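Local coordinates for potential RNA-dependent RNA polymerase (Human picobirnavirus, PDB 5I62), which catalyses RNA-directed RNA synthesis from ribonucleoside triphosphates and probably serves in both transcription and replication of the viral double-stranded RNA genome, at residues A[17-20]-A[21-25]; A[82-85]-A[86-89]; A[223-227]-A[228-232]; A[235-238]-A[239-242]. All blocks are in the same frame, centred on the assembly; numbering follows the deposited sequence.

Interaction 1: residues A[17-20]-A[21-25]; sequences PGLR and AYFSN
The carbonyl oxygen R20 O is gripped twice by S24, once by the backbone and once by the side chain. S24 N reaches R20 O at 3.1 Å and S24 OG donates to the same R20 O at 3.0 Å. The two donors lie on opposite faces of the carbonyl plane, the hydroxyl tilted 33° out of it, and this placement needs OG beside its own backbone N, trans to the carbonyl carbon (chi1 -60°). Three further i to i+4 bonds join 17-20 to 21-25 in helix 17-28; the shortest are A21 N to P17 O and Y22 N to G18 O, both 2.9 Å. N16 OD1 accepts from L19 N just upstream.

On another side of the helix, L19 and F23 run alongside each other, one turn apart and pointing the same way. The branch that touches is CD1 of L19, 3.6 Å from CE2 of F23, meeting the ring obliquely. Within the second segment, CD2 of Y22 lies 4.0 Å above one face of the F23 ring, toward its rim. Y22 OH bonds to L184 O. The helix is therefore amphipathic here: Y22 and F23 seat it on V183 of strand 176-189 and L19 packs on loop residues such as F147 and W310, while on the exposed side the S24 hydroxyl spends its proton on a carbonyl of its own helix.

Interaction 2: residues A[82-85]-A[86-89]; sequences MLPL and KERM
R88 runs back alongside the preceding chain, toward L83 and M82, because its CG stands trans to its own carbonyl carbon (chi1 -64°) and the chain, straight at chi2, bends at chi3 (63°). That course lays CD of R88 3.4 Å from L83 O and carries the guanidinium toward M82. M82 meets it with CG anti to the backbone N (chi1 171°) and the chain straight beyond it, so that the terminal CE stops 3.6 Å from R88 NH1, the two side chains slanting across one another. A water lying in the guanidinium plane, at its edge, joins the halves: it accepts from R88 NH1 at 3.0 Å and donates to L83 O at 2.7 Å. R88 NH2 is taken by G185 O of strand 176-189.

The backbone between them makes a tight 3-10 turn, evidenced by two i to i+3 bonds. E87 N reaches P84 O at 2.8 Å and R88 N reaches L85 O at 2.9 Å. Beside the turn, the E87 carboxylate rests on the pyrrolidine of P84, with OE1 3.3 Å from CG, while OE2 is 3.4 Å from CD2 of L83, whose side chain E87 crosses at about a right angle. L85 touches the sulfur of M89 with its CD1, and also packs on L184 and on Y308 of strand 306-309.

Direct and water-mediated bonds thus divide the buried guanidinium between the sheet and its own loop, which probably restrains its rotation, and the carbonyl oxygens of G185 and, through the water, L83 probably help stabilise its positive charge.

Interaction 3: residues A[223-227]-A[228-232]; sequences LTFQR and LGLVP
F225 packs tightly against L230 and V231, whereas the neighbouring R227 and L228 lie on the exposed side of the same helix end. CD1 of L230 sits squarely over one face of the F225 ring, 3.9 Å from the centroid and only 4° off the ring normal, a CH-pi contact. V231 takes a different position: its CG2 lies in the ring plane at the edge, 3.9 Å from F225 CD2. The phenyl is thus met on a face and at an edge by consecutive residues, and L333 of helix 327-345 touches it as well.

The backbone that carries L230 and V231 to the ring ends helix 208-228 in a Schellman motif. G229 is the C-prime residue, with positive phi (72°), and the chain reverses so that L230 N bonds back to F225 O at 3.1 Å. The companion bond, G229 N to Q226 O at 3.2 Å, is weak. Ahead of them, L228 N still makes a regular helical bond to T224 O at 3.0 Å.

On the looser side, L228 and T224 run alongside, pointing the same way, and their side chains meet through methyls, CD1 to CG2 at 4.0 Å; V121 of a nearby loop touches both. The hydroxyl there turns back along the helix, T224 OG1 bonding to P220 O. Q226, on a different side of the helix, bonds through NE2 to W234 O.

Interaction 4: residues A[235-238]-A[239-242]; sequences VSME and AVDR
S236 and A239 meet through a hydroxyl turned toward the first turn of helix 237-250. With OG held between its backbone N and carbonyl carbon (chi1 72°), S236 accepts from A239 N at 2.9 Å and an N-H...O angle of 159°, the capping bond of an N-cap residue. The carbonyl of S236 also serves the helix, since V240 N reaches S236 O at 3.1 Å. D241 N to M237 O and R242 N to E238 O continue the i to i+4 pattern.

Two apolar pairs accompany the cap. The bond from CA to CB of V235 points toward the helix, and its CB stands 4.0 Å from CB of A239. M237 and V240 lie side by side and point the same way; M237 is bent at chi2 and chi3, which leaves CE 4.0 Å from CG2 of V240.

R242 folds back along the helix by a bend at chi3. One face of its guanidinium is covered toward the rim by CA of A239, 3.7 Å above the plane, while E238 O lies obliquely to the group. The carboxylates of E238 and D241 stay 5.3 Å apart at OE2 and OD2, and each has its own partner outside: K455 makes a salt bridge with E238, and G415 N donates to D241 OD2.

M237 and D241 pack on R401 and H403 of strand 401-404, whereas A239 touches P232 in the loop that follows helix 208-228, so the start of helix 237-250 lies between that strand and that loop.

The four contacts follow one another along the chain and form two pairs on opposite sides of its centre. Interactions 1 and 2, about 16 Å apart between centres, touch where N25 OD1 meets M82 SD at 3.9 Å, and both rest on strand 176-189. Interactions 3 and 4 are closer, about 11 Å between centres: one ends helix 208-228, the other begins helix 237-250, and they touch where Q226 O lies 3.4 Å from V235 CG2. Centres of different pairs lie 37 to 40 Å apart; with no touch between the pairs, they are separate local packing regions of one polymerase chain.

Interaction 1: residues A[17-20]-A[21-25]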
ATOM      1  N   PRO A  17      27.602   0.716  11.699  1.00 26.90           N
ATOM      2  CA  PRO A  17      27.063   1.822  12.509  1.00 24.20           C
ATOM      3  C   PRO A  17      25.662   2.259  12.107  1.00 22.34           C
ATOM      4  O   PRO A  17      24.871   2.627  12.983  1.00 23.23           O
ATOM      5  CB  PRO A  17      28.081   2.950  12.261  1.00 20.77           C
ATOM      6  CG  PRO A  17      29.360   2.230  12.025  1.00 27.64           C
ATOM      7  CD  PRO A  17      28.956   1.014  11.195  1.00 30.24           C
ATOM      8  N   GLY A  18      25.350   2.268  10.808  1.00 24.56           N
ATOM      9  CA  GLY A  18      24.009   2.648  10.383  1.00 26.91           C
ATOM     10  C   GLY A  18      22.934   1.726  10.932  1.00 25.90           C
ATOM     11  O   GLY A  18      21.859   2.175  11.345  1.00 25.74           O
ATOM     12  N   LEU A  19      23.206   0.415  10.933  1.00 23.40           N
ATOM     13  CA  LEU A  19      22.271  -0.547  11.509  1.00 22.94           C
ATOM     14  C   LEU A  19      22.134  -0.331  13.008  1.00 23.82           C
ATOM     15  O   LEU A  19      21.045  -0.465  13.580  1.00 19.16           O
ATOM     16  CB  LEU A  19      22.752  -1.968  11.223  1.00 20.68           C
ATOM     17  CG  LEU A  19      21.829  -3.134  11.575  1.00 24.14           C
ATOM     18  CD1 LEU A  19      20.479  -3.015  10.840  1.00 20.05           C
ATOM     19  CD2 LEU A  19      22.526  -4.459  11.287  1.00 24.22           C
ATOM     20  N   ARG A  20      23.249  -0.014  13.662  1.00 23.59           N
ATOM     21  CA  ARG A  20      23.248   0.255  15.090  1.00 22.54           C
ATOM     22  C   ARG A  20      22.371   1.455  15.436  1.00 19.99           C
ATOM     23  O   ARG A  20      21.555   1.397  16.365  1.00 24.43           O
ATOM     24  CB  ARG A  20      24.689   0.485  15.538  1.00 28.18           C
ATOM     25  CG  ARG A  20      24.808   0.913  16.953  1.00 31.28           C
ATOM     26  CD  ARG A  20      24.072  -0.011  17.819  1.00 25.60           C
ATOM     27  NE  ARG A  20      24.944  -1.056  18.304  1.00 36.56           N
ATOM     28  CZ  ARG A  20      24.684  -1.749  19.400  1.00 41.57           C
ATOM     29  NH1 ARG A  20      23.561  -1.491  20.071  1.00 38.38           N
ATOM     30  NH2 ARG A  20      25.525  -2.693  19.807  1.00 38.53           N
ATOM     31  N   ALA A  21      22.533   2.554  14.700  1.00 21.00           N
ATOM     32  CA  ALA A  21      21.663   3.707  14.891  1.00 22.25           C
ATOM     33  C   ALA A  21      20.213   3.348  14.619  1.00 23.75           C
ATOM     34  O   ALA A  21      19.307   3.792  15.337  1.00 20.20           O
ATOM     35  CB  ALA A  21      22.083   4.841  13.970  1.00 21.25           C
ATOM     36  N   TYR A  22      19.976   2.584  13.551  1.00 20.51           N
ATOM     37  CA  TYR A  22      18.613   2.210  13.184  1.00 20.98           C
ATOM     38  C   TYR A  22      17.891   1.573  14.363  1.00 19.10           C
ATOM     39  O   TYR A  22      16.802   2.010  14.750  1.00 21.69           O
ATOM     40  CB  TYR A  22      18.624   1.265  11.984  1.00 22.26           C
ATOM     41  CG  TYR A  22      17.230   0.899  11.520  1.00 22.20           C
ATOM     42  CD1 TYR A  22      16.549   1.690  10.598  1.00 23.94           C
ATOM     43  CD2 TYR A  22      16.586  -0.221  12.029  1.00 20.43           C
ATOM     44  CE1 TYR A  22      15.261   1.362  10.188  1.00 22.17           C
ATOM     45  CE2 TYR A  22      15.298  -0.547  11.629  1.00 18.04           C
ATOM     46  CZ  TYR A  22      14.654   0.242  10.707  1.00 18.53           C
ATOM     47  OH  TYR A  22      13.381  -0.104  10.312  1.00 21.85           O
ATOM     48  N   PHE A  23      18.485   0.539  14.956  1.00 17.06           N
ATOM     49  CA  PHE A  23      17.780  -0.167  16.019  1.00 19.34           C
ATOM     50  C   PHE A  23      17.692   0.652  17.304  1.00 21.15           C
ATOM     51  O   PHE A  23      16.737   0.478  18.079  1.00 16.92           O
ATOM     52  CB  PHE A  23      18.417  -1.527  16.266  1.00 18.81           C
ATOM     53  CG  PHE A  23      17.991  -2.569  15.268  1.00 20.31           C
ATOM     54  CD1 PHE A  23      16.638  -2.863  15.108  1.00 18.07           C
ATOM     55  CD2 PHE A  23      18.911  -3.232  14.476  1.00 19.10           C
ATOM     56  CE1 PHE A  23      16.212  -3.827  14.200  1.00 16.71           C
ATOM     57  CE2 PHE A  23      18.490  -4.196  13.555  1.00 21.17           C
ATOM     58  CZ  PHE A  23      17.134  -4.488  13.426  1.00 18.26           C
ATOM     59  N   SER A  24      18.657   1.545  17.554  1.00 22.66           N
ATOM     60  CA  SER A  24      18.511   2.481  18.670  1.00 21.67           C
ATOM     61  C   SER A  24      17.263   3.326  18.494  1.00 15.89           C
ATOM     62  O   SER A  24      16.540   3.589  19.453  1.00 21.63           O
ATOM     63  CB  SER A  24      19.726   3.409  18.775  1.00 23.29           C
ATOM     64  OG  SER A  24      20.906   2.664  18.983  1.00 36.68           O
ATOM     65  N   ASN A  25      17.035   3.808  17.276  1.00 18.14           N
ATOM     66  CA  ASN A  25      15.844   4.597  17.011  1.00 21.17           C
ATOM     67  C   ASN A  25      14.577   3.749  17.134  1.00 21.81           C
ATOM     68  O   ASN A  25      13.540   4.238  17.606  1.00 18.60           O
ATOM     69  CB  ASN A  25      15.942   5.245  15.637  1.00 21.22           C
ATOM     70  CG  ASN A  25      14.744   6.107  15.320  1.00 31.48           C
ATOM     71  OD1 ASN A  25      13.989   5.818  14.385  1.00 39.17           O
ATOM     72  ND2 ASN A  25      14.533   7.149  16.118  1.00 30.11           N
TER

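Interaction 2: residues A[82-85]-A[86-89]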
ATOM      1  N   MET A  82       6.344   8.120  16.289  1.00 17.85           N
ATOM      2  CA  MET A  82       6.678   6.709  16.266  1.00 18.07           C
ATOM      3  C   MET A  82       6.880   6.211  17.697  1.00 18.84           C
ATOM      4  O   MET A  82       7.765   6.695  18.411  1.00 19.81           O
ATOM      5  CB  MET A  82       7.932   6.510  15.411  1.00 18.31           C
ATOM      6  CG  MET A  82       8.517   5.135  15.470  1.00 21.01           C
ATOM      7  SD  MET A  82      10.118   5.098  14.604  1.00 34.97           S
ATOM      8  CE  MET A  82      10.399   3.346  14.612  1.00 28.01           C
ATOM      9  N   LEU A  83       6.071   5.242  18.114  1.00 17.87           N
ATOM     10  CA  LEU A  83       6.147   4.755  19.476  1.00 18.37           C
ATOM     11  C   LEU A  83       7.413   3.924  19.677  1.00 22.94           C
ATOM     12  O   LEU A  83       7.953   3.358  18.724  1.00 18.24           O
ATOM     13  CB  LEU A  83       4.921   3.919  19.818  1.00 23.62           C
ATOM     14  CG  LEU A  83       3.541   4.596  19.836  1.00 25.57           C
ATOM     15  CD1 LEU A  83       2.474   3.606  20.255  1.00 25.87           C
ATOM     16  CD2 LEU A  83       3.542   5.800  20.765  1.00 26.72           C
ATOM     17  N   PRO A  84       7.907   3.832  20.911  1.00 25.14           N
ATOM     18  CA  PRO A  84       9.053   2.955  21.194  1.00 22.57           C
ATOM     19  C   PRO A  84       8.696   1.504  20.933  1.00 20.65           C
ATOM     20  O   PRO A  84       7.527   1.115  20.967  1.00 19.50           O
ATOM     21  CB  PRO A  84       9.336   3.172  22.687  1.00 21.17           C
ATOM     22  CG  PRO A  84       8.590   4.399  23.076  1.00 24.79           C
ATOM     23  CD  PRO A  84       7.473   4.609  22.091  1.00 24.53           C
ATOM     24  N   LEU A  85       9.737   0.702  20.708  1.00 21.77           N
ATOM     25  CA  LEU A  85       9.572  -0.730  20.471  1.00 20.34           C
ATOM     26  C   LEU A  85       8.751  -1.398  21.569  1.00 21.21           C
ATOM     27  O   LEU A  85       7.885  -2.241  21.299  1.00 22.43           O
ATOM     28  CB  LEU A  85      10.949  -1.395  20.359  1.00 18.21           C
ATOM     29  CG  LEU A  85      10.925  -2.917  20.199  1.00 21.76           C
ATOM     30  CD1 LEU A  85      10.255  -3.330  18.865  1.00 24.33           C
ATOM     31  CD2 LEU A  85      12.322  -3.502  20.317  1.00 25.72           C
ATOM     32  N   LYS A  86       9.012  -1.027  22.825  1.00 21.12           N
ATOM     33  CA  LYS A  86       8.266  -1.582  23.950  1.00 26.03           C
ATOM     34  C   LYS A  86       6.752  -1.398  23.799  1.00 28.98           C
ATOM     35  O   LYS A  86       5.986  -2.176  24.380  1.00 30.43           O
ATOM     36  CB  LYS A  86       8.722  -0.940  25.260  1.00 29.54           C
ATOM     37  CG  LYS A  86       8.064   0.421  25.493  1.00 33.90           C
ATOM     38  CD  LYS A  86       8.314   0.974  26.881  1.00 41.30           C
ATOM     39  CE  LYS A  86       9.073   2.225  26.825  1.00 42.23           C
ATOM     40  NZ  LYS A  86       9.541   2.696  28.156  1.00 46.55           N
ATOM     41  N   GLU A  87       6.299  -0.394  23.044  1.00 22.93           N
ATOM     42  CA  GLU A  87       4.863  -0.167  22.856  1.00 28.68           C
ATOM     43  C   GLU A  87       4.340  -0.668  21.509  1.00 24.83           C
ATOM     44  O   GLU A  87       3.184  -0.394  21.170  1.00 23.46           O
ATOM     45  CB  GLU A  87       4.539   1.317  23.023  1.00 26.55           C
ATOM     46  CG  GLU A  87       5.015   1.897  24.345  1.00 30.29           C
ATOM     47  CD  GLU A  87       5.080   3.417  24.319  1.00 43.61           C
ATOM     48  OE1 GLU A  87       5.966   3.991  25.002  1.00 47.71           O
ATOM     49  OE2 GLU A  87       4.259   4.049  23.608  1.00 44.28           O
ATOM     50  N   ARG A  88       5.166  -1.398  20.754  1.00 22.06           N
ATOM     51  CA  ARG A  88       4.819  -1.944  19.456  1.00 23.23           C
ATOM     52  C   ARG A  88       4.859  -3.465  19.444  1.00 22.55           C
ATOM     53  O   ARG A  88       4.667  -4.060  18.384  1.00 20.88           O
ATOM     54  CB  ARG A  88       5.771  -1.398  18.377  1.00 18.23           C
ATOM     55  CG  ARG A  88       5.678   0.123  18.156  1.00 20.70           C
ATOM     56  CD  ARG A  88       6.685   0.616  17.131  1.00 20.59           C
ATOM     57  NE  ARG A  88       6.454   0.035  15.814  1.00 19.10           N
ATOM     58  CZ  ARG A  88       7.402  -0.136  14.894  1.00 21.10           C
ATOM     59  NH1 ARG A  88       8.660   0.231  15.153  1.00 17.78           N
ATOM     60  NH2 ARG A  88       7.098  -0.675  13.721  1.00 18.12           N
ATOM     61  N   MET A  89       5.128  -4.112  20.587  1.00 22.22           N
ATOM     62  CA  MET A  89       5.301  -5.563  20.593  1.00 24.07           C
ATOM     63  C   MET A  89       4.012  -6.286  20.231  1.00 23.86           C
ATOM     64  O   MET A  89       4.056  -7.375  19.644  1.00 21.39           O
ATOM     65  CB  MET A  89       5.800  -6.039  21.958  1.00 25.86           C
ATOM     66  CG  MET A  89       7.178  -5.517  22.347  1.00 26.58           C
ATOM     67  SD  MET A  89       8.486  -5.956  21.176  1.00 64.47           S
ATOM     68  CE  MET A  89       8.302  -7.738  21.082  1.00 40.41           C
TER
HETATM   69  O   HOH W   1       9.780   1.814  17.407  1.00 17.44           O

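Interaction 3: residues A[223-227]-A[228-232]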
ATOM      1  N   LEU A 223       3.443  -6.658 -14.629  1.00 17.34           N
ATOM      2  CA  LEU A 223       3.511  -6.060 -15.963  1.00 19.62           C
ATOM      3  C   LEU A 223       2.457  -6.643 -16.898  1.00 20.46           C
ATOM      4  O   LEU A 223       1.805  -5.902 -17.648  1.00 18.33           O
ATOM      5  CB  LEU A 223       4.895  -6.254 -16.579  1.00 23.64           C
ATOM      6  CG  LEU A 223       5.850  -5.070 -16.521  1.00 35.18           C
ATOM      7  CD1 LEU A 223       7.095  -5.388 -17.353  1.00 34.68           C
ATOM      8  CD2 LEU A 223       5.147  -3.802 -17.024  1.00 30.82           C
ATOM      9  N   THR A 224       2.330  -7.974 -16.906  1.00 17.77           N
ATOM     10  CA  THR A 224       1.310  -8.648 -17.707  1.00 21.71           C
ATOM     11  C   THR A 224      -0.095  -8.214 -17.305  1.00 20.62           C
ATOM     12  O   THR A 224      -0.931  -7.910 -18.164  1.00 18.02           O
ATOM     13  CB  THR A 224       1.460 -10.163 -17.558  1.00 23.04           C
ATOM     14  OG1 THR A 224       2.639 -10.589 -18.238  1.00 28.49           O
ATOM     15  CG2 THR A 224       0.238 -10.901 -18.135  1.00 21.05           C
ATOM     16  N   PHE A 225      -0.377  -8.196 -16.000  1.00 18.20           N
ATOM     17  CA  PHE A 225      -1.691  -7.774 -15.530  1.00 20.44           C
ATOM     18  C   PHE A 225      -1.960  -6.319 -15.881  1.00 22.39           C
ATOM     19  O   PHE A 225      -3.090  -5.960 -16.239  1.00 21.72           O
ATOM     20  CB  PHE A 225      -1.816  -8.000 -14.024  1.00 17.43           C
ATOM     21  CG  PHE A 225      -2.243  -9.394 -13.656  1.00 21.04           C
ATOM     22  CD1 PHE A 225      -1.628 -10.495 -14.221  1.00 21.02           C
ATOM     23  CD2 PHE A 225      -3.278  -9.604 -12.758  1.00 25.04           C
ATOM     24  CE1 PHE A 225      -2.032 -11.780 -13.902  1.00 25.30           C
ATOM     25  CE2 PHE A 225      -3.684 -10.893 -12.424  1.00 22.79           C
ATOM     26  CZ  PHE A 225      -3.059 -11.974 -12.998  1.00 23.44           C
ATOM     27  N   GLN A 226      -0.931  -5.470 -15.799  1.00 17.84           N
ATOM     28  CA  GLN A 226      -1.076  -4.061 -16.167  1.00 19.87           C
ATOM     29  C   GLN A 226      -1.467  -3.907 -17.629  1.00 21.84           C
ATOM     30  O   GLN A 226      -2.372  -3.133 -17.967  1.00 22.07           O
ATOM     31  CB  GLN A 226       0.224  -3.300 -15.888  1.00 18.46           C
ATOM     32  CG  GLN A 226       0.458  -3.025 -14.426  1.00 19.17           C
ATOM     33  CD  GLN A 226       1.836  -2.451 -14.150  1.00 20.06           C
ATOM     34  OE1 GLN A 226       2.818  -2.787 -14.822  1.00 21.61           O
ATOM     35  NE2 GLN A 226       1.913  -1.583 -13.148  1.00 19.96           N
ATOM     36  N   ARG A 227      -0.794  -4.640 -18.516  1.00 21.00           N
ATOM     37  CA  ARG A 227      -1.075  -4.491 -19.939  1.00 23.17           C
ATOM     38  C   ARG A 227      -2.435  -5.069 -20.319  1.00 24.47           C
ATOM     39  O   ARG A 227      -3.070  -4.586 -21.260  1.00 24.44           O
ATOM     40  CB  ARG A 227       0.045  -5.124 -20.743  1.00 21.10           C
ATOM     41  CG  ARG A 227       1.339  -4.328 -20.582  1.00 20.83           C
ATOM     42  CD  ARG A 227       2.326  -4.661 -21.663  1.00 28.58           C
ATOM     43  NE  ARG A 227       2.865  -5.993 -21.471  1.00 29.77           N
ATOM     44  CZ  ARG A 227       4.123  -6.235 -21.119  1.00 33.12           C
ATOM     45  NH1 ARG A 227       4.965  -5.228 -20.943  1.00 32.13           N
ATOM     46  NH2 ARG A 227       4.531  -7.484 -20.960  1.00 38.51           N
ATOM     47  N   LEU A 228      -2.897  -6.091 -19.611  1.00 21.66           N
ATOM     48  CA  LEU A 228      -4.238  -6.622 -19.842  1.00 22.34           C
ATOM     49  C   LEU A 228      -5.329  -5.830 -19.129  1.00 24.73           C
ATOM     50  O   LEU A 228      -6.514  -6.046 -19.413  1.00 24.68           O
ATOM     51  CB  LEU A 228      -4.311  -8.073 -19.392  1.00 21.39           C
ATOM     52  CG  LEU A 228      -3.457  -8.948 -20.309  1.00 29.42           C
ATOM     53  CD1 LEU A 228      -3.374 -10.342 -19.752  1.00 26.12           C
ATOM     54  CD2 LEU A 228      -4.045  -8.956 -21.710  1.00 28.87           C
ATOM     55  N   GLY A 229      -4.962  -4.955 -18.199  1.00 20.98           N
ATOM     56  CA  GLY A 229      -5.929  -4.195 -17.434  1.00 24.98           C
ATOM     57  C   GLY A 229      -6.702  -4.993 -16.406  1.00 25.61           C
ATOM     58  O   GLY A 229      -7.783  -4.565 -16.002  1.00 23.23           O
ATOM     59  N   LEU A 230      -6.160  -6.128 -15.947  1.00 21.59           N
ATOM     60  CA  LEU A 230      -6.912  -7.006 -15.047  1.00 25.86           C
ATOM     61  C   LEU A 230      -7.097  -6.397 -13.656  1.00 26.31           C
ATOM     62  O   LEU A 230      -8.124  -6.625 -13.007  1.00 26.10           O
ATOM     63  CB  LEU A 230      -6.224  -8.364 -14.936  1.00 23.16           C
ATOM     64  CG  LEU A 230      -6.265  -9.202 -16.211  1.00 29.20           C
ATOM     65  CD1 LEU A 230      -5.299 -10.375 -16.121  1.00 29.20           C
ATOM     66  CD2 LEU A 230      -7.682  -9.683 -16.428  1.00 29.13           C
ATOM     67  N   VAL A 231      -6.099  -5.675 -13.161  1.00 21.60           N
ATOM     68  CA  VAL A 231      -6.176  -4.985 -11.870  1.00 19.36           C
ATOM     69  C   VAL A 231      -6.012  -3.497 -12.136  1.00 19.86           C
ATOM     70  O   VAL A 231      -4.879  -3.010 -12.206  1.00 19.91           O
ATOM     71  CB  VAL A 231      -5.105  -5.491 -10.892  1.00 19.49           C
ATOM     72  CG1 VAL A 231      -5.158  -4.707  -9.557  1.00 18.47           C
ATOM     73  CG2 VAL A 231      -5.259  -6.981 -10.659  1.00 17.95           C
ATOM     74  N   PRO A 232      -7.104  -2.747 -12.304  1.00 18.06           N
ATOM     75  CA  PRO A 232      -6.973  -1.344 -12.730  1.00 16.65           C
ATOM     76  C   PRO A 232      -6.122  -0.492 -11.792  1.00 19.33           C
ATOM     77  O   PRO A 232      -5.427   0.402 -12.274  1.00 17.48           O
ATOM     78  CB  PRO A 232      -8.427  -0.847 -12.773  1.00 20.08           C
ATOM     79  CG  PRO A 232      -9.247  -2.104 -13.053  1.00 20.08           C
ATOM     80  CD  PRO A 232      -8.512  -3.203 -12.269  1.00 19.56           C
TER

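Interaction 4: residues A[235-238]-A[239-242]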
ATOM      1  N   VAL A 235      -2.719   0.035 -12.769  1.00 21.60           N
ATOM      2  CA  VAL A 235      -2.464   0.803 -13.979  1.00 22.77           C
ATOM      3  C   VAL A 235      -2.518   2.288 -13.645  1.00 24.42           C
ATOM      4  O   VAL A 235      -1.532   3.006 -13.822  1.00 22.28           O
ATOM      5  CB  VAL A 235      -3.456   0.442 -15.099  1.00 20.36           C
ATOM      6  CG1 VAL A 235      -3.166   1.271 -16.363  1.00 21.23           C
ATOM      7  CG2 VAL A 235      -3.378  -1.053 -15.409  1.00 22.77           C
ATOM      8  N   SER A 236      -3.666   2.760 -13.158  1.00 21.52           N
ATOM      9  CA  SER A 236      -3.835   4.185 -12.896  1.00 19.98           C
ATOM     10  C   SER A 236      -5.168   4.421 -12.211  1.00 21.16           C
ATOM     11  O   SER A 236      -6.059   3.574 -12.250  1.00 17.46           O
ATOM     12  CB  SER A 236      -3.785   4.997 -14.191  1.00 20.91           C
ATOM     13  OG  SER A 236      -4.968   4.768 -14.933  1.00 22.06           O
ATOM     14  N   MET A 237      -5.306   5.606 -11.615  1.00 21.11           N
ATOM     15  CA  MET A 237      -6.586   5.975 -11.027  1.00 20.22           C
ATOM     16  C   MET A 237      -7.647   6.182 -12.101  1.00 23.20           C
ATOM     17  O   MET A 237      -8.847   6.021 -11.842  1.00 19.42           O
ATOM     18  CB  MET A 237      -6.430   7.226 -10.171  1.00 21.63           C
ATOM     19  CG  MET A 237      -5.521   7.028  -8.954  1.00 25.79           C
ATOM     20  SD  MET A 237      -6.250   5.938  -7.707  1.00 41.74           S
ATOM     21  CE  MET A 237      -5.446   4.373  -8.066  1.00 25.26           C
ATOM     22  N   GLU A 238      -7.227   6.528 -13.315  1.00 23.66           N
ATOM     23  CA  GLU A 238      -8.188   6.652 -14.406  1.00 25.93           C
ATOM     24  C   GLU A 238      -8.704   5.280 -14.846  1.00 19.92           C
ATOM     25  O   GLU A 238      -9.885   5.135 -15.192  1.00 21.33           O
ATOM     26  CB  GLU A 238      -7.553   7.420 -15.566  1.00 28.69           C
ATOM     27  CG  GLU A 238      -7.296   8.912 -15.253  1.00 31.30           C
ATOM     28  CD  GLU A 238      -6.151   9.149 -14.251  1.00 35.85           C
ATOM     29  OE1 GLU A 238      -5.159   8.378 -14.252  1.00 29.20           O
ATOM     30  OE2 GLU A 238      -6.246  10.115 -13.455  1.00 36.38           O
ATOM     31  N   ALA A 239      -7.845   4.259 -14.823  1.00 20.13           N
ATOM     32  CA  ALA A 239      -8.320   2.899 -15.093  1.00 21.78           C
ATOM     33  C   ALA A 239      -9.275   2.429 -14.000  1.00 18.55           C
ATOM     34  O   ALA A 239     -10.241   1.707 -14.276  1.00 18.34           O
ATOM     35  CB  ALA A 239      -7.148   1.932 -15.229  1.00 23.40           C
ATOM     36  N   VAL A 240      -9.009   2.817 -12.750  1.00 18.62           N
ATOM     37  CA  VAL A 240      -9.920   2.486 -11.654  1.00 19.24           C
ATOM     38  C   VAL A 240     -11.275   3.126 -11.892  1.00 16.60           C
ATOM     39  O   VAL A 240     -12.319   2.491 -11.711  1.00 16.16           O
ATOM     40  CB  VAL A 240      -9.339   2.932 -10.298  1.00 16.78           C
ATOM     41  CG1 VAL A 240     -10.411   2.809  -9.199  1.00 13.73           C
ATOM     42  CG2 VAL A 240      -8.126   2.103  -9.928  1.00 14.97           C
ATOM     43  N   ASP A 241     -11.269   4.414 -12.253  1.00 15.77           N
ATOM     44  CA  ASP A 241     -12.498   5.172 -12.457  1.00 18.87           C
ATOM     45  C   ASP A 241     -13.318   4.589 -13.598  1.00 16.57           C
ATOM     46  O   ASP A 241     -14.550   4.555 -13.534  1.00 17.41           O
ATOM     47  CB  ASP A 241     -12.176   6.640 -12.745  1.00 18.63           C
ATOM     48  CG  ASP A 241     -11.487   7.337 -11.568  1.00 29.45           C
ATOM     49  OD1 ASP A 241     -11.455   6.740 -10.463  1.00 24.95           O
ATOM     50  OD2 ASP A 241     -10.989   8.483 -11.740  1.00 29.49           O
ATOM     51  N   ARG A 242     -12.654   4.143 -14.659  1.00 17.91           N
ATOM     52  CA  ARG A 242     -13.400   3.549 -15.755  1.00 20.49           C
ATOM     53  C   ARG A 242     -14.125   2.294 -15.311  1.00 16.67           C
ATOM     54  O   ARG A 242     -15.267   2.067 -15.706  1.00 16.89           O
ATOM     55  CB  ARG A 242     -12.508   3.249 -16.945  1.00 23.52           C
ATOM     56  CG  ARG A 242     -12.180   4.496 -17.722  1.00 35.57           C
ATOM     57  CD  ARG A 242     -11.616   4.148 -19.064  1.00 44.31           C
ATOM     58  NE  ARG A 242     -11.048   2.808 -19.025  1.00 41.05           N
ATOM     59  CZ  ARG A 242      -9.737   2.583 -18.942  1.00 39.63           C
ATOM     60  NH1 ARG A 242      -8.878   3.607 -18.876  1.00 40.11           N
ATOM     61  NH2 ARG A 242      -9.286   1.327 -18.899  1.00 37.17           N
TER